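Local coordinates for heat shock protein-related protein (Deinococcus radiodurans, PDB 4FEI) that probably acts as a small heat shock protein, a stress-response chaperone that keeps unfolding proteins from aggregating, here represented by its alpha-crystallin domain, at residues F69-G78 / T88-P96. Sequence-based numbering, arbitrary orientation.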
loop_
_atom_site.group_PDB
_atom_site.type_symbol
_atom_site.label_atom_id
_atom_site.label_comp_id
_atom_site.label_asym_id
_atom_site.label_seq_id
_atom_site.Cartn_x
_atom_site.Cartn_y
_atom_site.Cartn_z
ATOM N N PHE A 69 5.274 -20.919 4.642
ATOM C CA PHE A 69 4.281 -20.934 5.744
ATOM C C PHE A 69 4.982 -21.061 7.103
ATOM O O PHE A 69 5.785 -21.957 7.293
ATOM C CB PHE A 69 3.290 -22.083 5.600
ATOM C CG PHE A 69 2.428 -22.003 4.377
ATOM C CD1 PHE A 69 2.585 -22.924 3.321
ATOM C CD2 PHE A 69 1.441 -21.035 4.281
ATOM C CE1 PHE A 69 1.785 -22.844 2.183
ATOM C CE2 PHE A 69 0.615 -20.947 3.142
ATOM C CZ PHE A 69 0.787 -21.859 2.093
ATOM N N PRO A 70 4.671 -20.162 8.045
ATOM C CA PRO A 70 5.266 -20.220 9.406
ATOM C C PRO A 70 4.739 -21.420 10.162
ATOM O O PRO A 70 5.354 -21.848 11.141
ATOM C CB PRO A 70 4.742 -18.923 10.096
ATOM C CG PRO A 70 4.249 -18.049 8.959
ATOM C CD PRO A 70 3.784 -18.993 7.873
ATOM N N GLU A 71 3.589 -21.927 9.704
ATOM C CA GLU A 71 2.874 -23.045 10.325
ATOM C C GLU A 71 2.333 -23.913 9.192
ATOM O O GLU A 71 1.836 -23.374 8.210
ATOM C CB GLU A 71 1.700 -22.476 11.112
ATOM C CG GLU A 71 1.505 -23.055 12.467
ATOM C CD GLU A 71 2.487 -22.469 13.469
ATOM O OE1 GLU A 71 3.639 -23.007 13.545
ATOM O OE2 GLU A 71 2.088 -21.494 14.192
ATOM N N PRO A 72 2.402 -25.257 9.326
ATOM C CA PRO A 72 1.802 -26.133 8.304
ATOM C C PRO A 72 0.285 -25.906 8.136
ATOM O O PRO A 72 -0.432 -25.749 9.114
ATOM C CB PRO A 72 2.127 -27.546 8.804
ATOM C CG PRO A 72 2.457 -27.358 10.294
ATOM C CD PRO A 72 3.095 -26.024 10.383
ATOM N N VAL A 73 -0.178 -25.872 6.888
ATOM C CA VAL A 73 -1.597 -25.657 6.586
ATOM C C VAL A 73 -2.196 -26.833 5.821
ATOM O O VAL A 73 -1.468 -27.593 5.180
ATOM C CB VAL A 73 -1.844 -24.338 5.784
ATOM C CG1 VAL A 73 -1.350 -23.108 6.572
ATOM C CG2 VAL A 73 -1.183 -24.392 4.400
ATOM N N ARG A 74 -3.520 -26.992 5.897
ATOM C CA ARG A 74 -4.194 -27.995 5.093
ATOM C C ARG A 74 -4.045 -27.648 3.615
ATOM O O ARG A 74 -4.165 -26.486 3.247
ATOM C CB ARG A 74 -5.674 -28.103 5.425
ATOM C CG ARG A 74 -5.995 -28.740 6.767
ATOM C CD ARG A 74 -7.468 -29.070 6.829
ATOM N NE ARG A 74 -7.780 -29.997 5.738
ATOM C CZ ARG A 74 -9.007 -30.348 5.366
ATOM N NH1 ARG A 74 -10.071 -29.838 6.017
ATOM N NH2 ARG A 74 -9.173 -31.212 4.355
ATOM N N PRO A 75 -3.790 -28.673 2.764
ATOM C CA PRO A 75 -3.674 -28.452 1.320
ATOM C C PRO A 75 -4.959 -27.892 0.694
ATOM O O PRO A 75 -6.055 -28.326 1.046
ATOM C CB PRO A 75 -3.371 -29.863 0.784
ATOM C CG PRO A 75 -3.854 -30.826 1.872
ATOM C CD PRO A 75 -3.526 -30.082 3.133
ATOM N N ALA A 76 -4.810 -26.944 -0.226
ATOM C CA ALA A 76 -5.920 -26.426 -1.047
ATOM C C ALA A 76 -6.999 -25.676 -0.270
ATOM O O ALA A 76 -8.133 -25.553 -0.720
ATOM C CB ALA A 76 -6.545 -27.524 -1.933
ATOM N N SER A 77 -6.623 -25.143 0.884
ATOM C CA SER A 77 -7.544 -24.388 1.716
ATOM C C SER A 77 -7.437 -22.882 1.568
ATOM O O SER A 77 -8.156 -22.148 2.246
ATOM C CB SER A 77 -7.331 -24.770 3.179
ATOM O OG SER A 77 -6.024 -24.441 3.596
ATOM N N GLY A 78 -6.563 -22.406 0.690
ATOM C CA GLY A 78 -6.328 -20.958 0.595
ATOM C C GLY A 78 -7.417 -20.154 -0.092
ATOM O O GLY A 78 -7.862 -20.512 -1.188
ATOM N N THR A 88 -5.523 -10.108 1.698
ATOM C CA THR A 88 -5.627 -11.051 2.819
ATOM C C THR A 88 -5.850 -12.449 2.268
ATOM O O THR A 88 -6.883 -12.725 1.654
ATOM C CB THR A 88 -6.802 -10.640 3.765
ATOM O OG1 THR A 88 -6.642 -9.268 4.176
ATOM C CG2 THR A 88 -6.887 -11.554 5.002
ATOM N N VAL A 89 -4.875 -13.324 2.479
ATOM C CA VAL A 89 -4.989 -14.712 2.093
ATOM C C VAL A 89 -5.090 -15.613 3.335
ATOM O O VAL A 89 -4.185 -15.660 4.139
ATOM C CB VAL A 89 -3.756 -15.192 1.225
ATOM C CG1 VAL A 89 -4.054 -16.592 0.557
ATOM C CG2 VAL A 89 -3.327 -14.117 0.198
ATOM N N ARG A 90 -6.172 -16.365 3.447
ATOM C CA ARG A 90 -6.458 -17.143 4.620
ATOM C C ARG A 90 -6.316 -18.668 4.355
ATOM O O ARG A 90 -6.857 -19.195 3.369
ATOM C CB ARG A 90 -7.873 -16.803 5.063
ATOM C CG ARG A 90 -8.197 -17.201 6.454
ATOM C CD ARG A 90 -9.291 -16.273 7.011
ATOM N NE ARG A 90 -9.364 -16.397 8.460
ATOM C CZ ARG A 90 -10.094 -15.616 9.241
ATOM N NH1 ARG A 90 -10.083 -15.818 10.551
ATOM N NH2 ARG A 90 -10.824 -14.628 8.715
ATOM N N PHE A 91 -5.608 -19.361 5.250
ATOM C CA PHE A 91 -5.379 -20.778 5.119
ATOM C C PHE A 91 -5.793 -21.431 6.431
ATOM O O PHE A 91 -5.603 -20.840 7.524
ATOM C CB PHE A 91 -3.889 -21.102 4.886
ATOM C CG PHE A 91 -3.291 -20.490 3.648
ATOM C CD1 PHE A 91 -3.295 -21.181 2.452
ATOM C CD2 PHE A 91 -2.697 -19.208 3.686
ATOM C CE1 PHE A 91 -2.732 -20.625 1.288
ATOM C CE2 PHE A 91 -2.148 -18.639 2.547
ATOM C CZ PHE A 91 -2.163 -19.369 1.338
ATOM N N GLU A 92 -6.332 -22.646 6.368
ATOM C CA GLU A 92 -6.645 -23.330 7.607
ATOM C C GLU A 92 -5.465 -24.159 8.058
ATOM O O GLU A 92 -4.862 -24.856 7.265
ATOM C CB GLU A 92 -7.975 -24.121 7.565
ATOM C CG GLU A 92 -8.096 -25.141 6.544
ATOM C CD GLU A 92 -9.478 -25.809 6.544
ATOM O OE1 GLU A 92 -9.847 -26.441 7.574
ATOM O OE2 GLU A 92 -10.172 -25.724 5.495
ATOM N N LYS A 93 -5.119 -24.045 9.334
ATOM C CA LYS A 93 -3.983 -24.746 9.916
ATOM C C LYS A 93 -4.257 -26.240 10.056
ATOM O O LYS A 93 -5.391 -26.681 10.221
ATOM C CB LYS A 93 -3.639 -24.142 11.281
ATOM C CG LYS A 93 -2.872 -22.824 11.180
ATOM C CD LYS A 93 -3.131 -21.872 12.348
ATOM C CE LYS A 93 -2.417 -22.280 13.606
ATOM N NZ LYS A 93 -2.485 -21.119 14.594
ATOM N N LEU A 94 -3.183 -27.012 9.947
ATOM C CA LEU A 94 -3.188 -28.441 10.197
ATOM C C LEU A 94 -3.451 -28.753 11.690
ATOM O O LEU A 94 -4.164 -29.691 12.024
ATOM C CB LEU A 94 -1.822 -28.981 9.808
ATOM C CG LEU A 94 -1.800 -30.277 9.036
ATOM C CD1 LEU A 94 -2.215 -29.973 7.618
ATOM C CD2 LEU A 94 -0.388 -30.935 9.103
ATOM N N ARG A 95 -2.830 -27.964 12.564
ATOM C CA ARG A 95 -2.975 -28.037 13.988
ATOM C C ARG A 95 -3.553 -26.677 14.436
ATOM O O ARG A 95 -2.802 -25.741 14.777
ATOM C CB ARG A 95 -1.610 -28.322 14.632
ATOM C CG ARG A 95 -1.595 -28.454 16.170
ATOM C CD ARG A 95 -0.135 -28.642 16.679
ATOM N NE ARG A 95 0.045 -28.166 18.060
ATOM C CZ ARG A 95 0.217 -26.879 18.419
ATOM N NH1 ARG A 95 0.364 -26.559 19.711
ATOM N NH2 ARG A 95 0.243 -25.900 17.500
ATOM N N PRO A 96 -4.900 -26.560 14.428
ATOM C CA PRO A 96 -5.557 -25.323 14.851
ATOM C C PRO A 96 -5.259 -25.079 16.316
ATOM O O PRO A 96 -5.168 -26.038 17.086
ATOM C CB PRO A 96 -7.056 -25.631 14.675
ATOM C CG PRO A 96 -7.125 -26.860 13.812
ATOM C CD PRO A 96 -5.878 -27.623 14.104
HETATM O O HOH W 1 -0.170 -22.056 15.799
HETATM O O HOH W 2 -0.595 -25.782 12.016
HETATM O O HOH W 3 -8.918 -20.729 4.504
#
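Val73 and Lys93 form a single beta bridge, flanked by two backbone hydrogen bonds: Leu94 N to Pro72 O (3.1 Å) and Arg74 N to Glu92 O (2.9 Å), the latter nearly in line with the carbonyl. Pro72, lacking an N-H, still serves as acceptor. Beyond the bridge, a type II turn from Arg74 to Ser77 swings the chain round. Ser77 OG, between its backbone N and carbonyl carbon (chi1 62°), ties it together, donating to Arg74 O at 2.8 Å and weakly accepting the N-H of Glu92. Gly78 CA then lies 3.3 Å from Arg90 O in a CA-H...O contact and 3.6 Å from Phe91 CD1, where a side chain would run into the Phe91 ring. The loop 69-78 thus connects strand 62-68, in one sheet of the alpha-crystallin beta-sandwich, to strand 79-83, beside strand 86-92 in the other. Inside this crossing, Phe69 directs its edge onto the face of Phe91 in a T-shaped pair, planes at 77°, with Phe69 CE2 3.6 Å from Phe91 CE2. Val73 uses both branches: CG2 sits over the centre of a Phe69 face, while CG1 meets Phe91 CB at 3.6 Å. Replacing Phe91 by alanine would probably leave the Phe69 edge without its aromatic partner and open a gap beside Gly78. On the outer side, Arg74 reaches Glu92 in a long salt bridge (NH1 to OE1, 3.7 Å), the guanidinium and carboxylate planes 65° apart. Lys93 NZ forms a salt bridge with Asp13, and a water links that amine to Glu71 OE2.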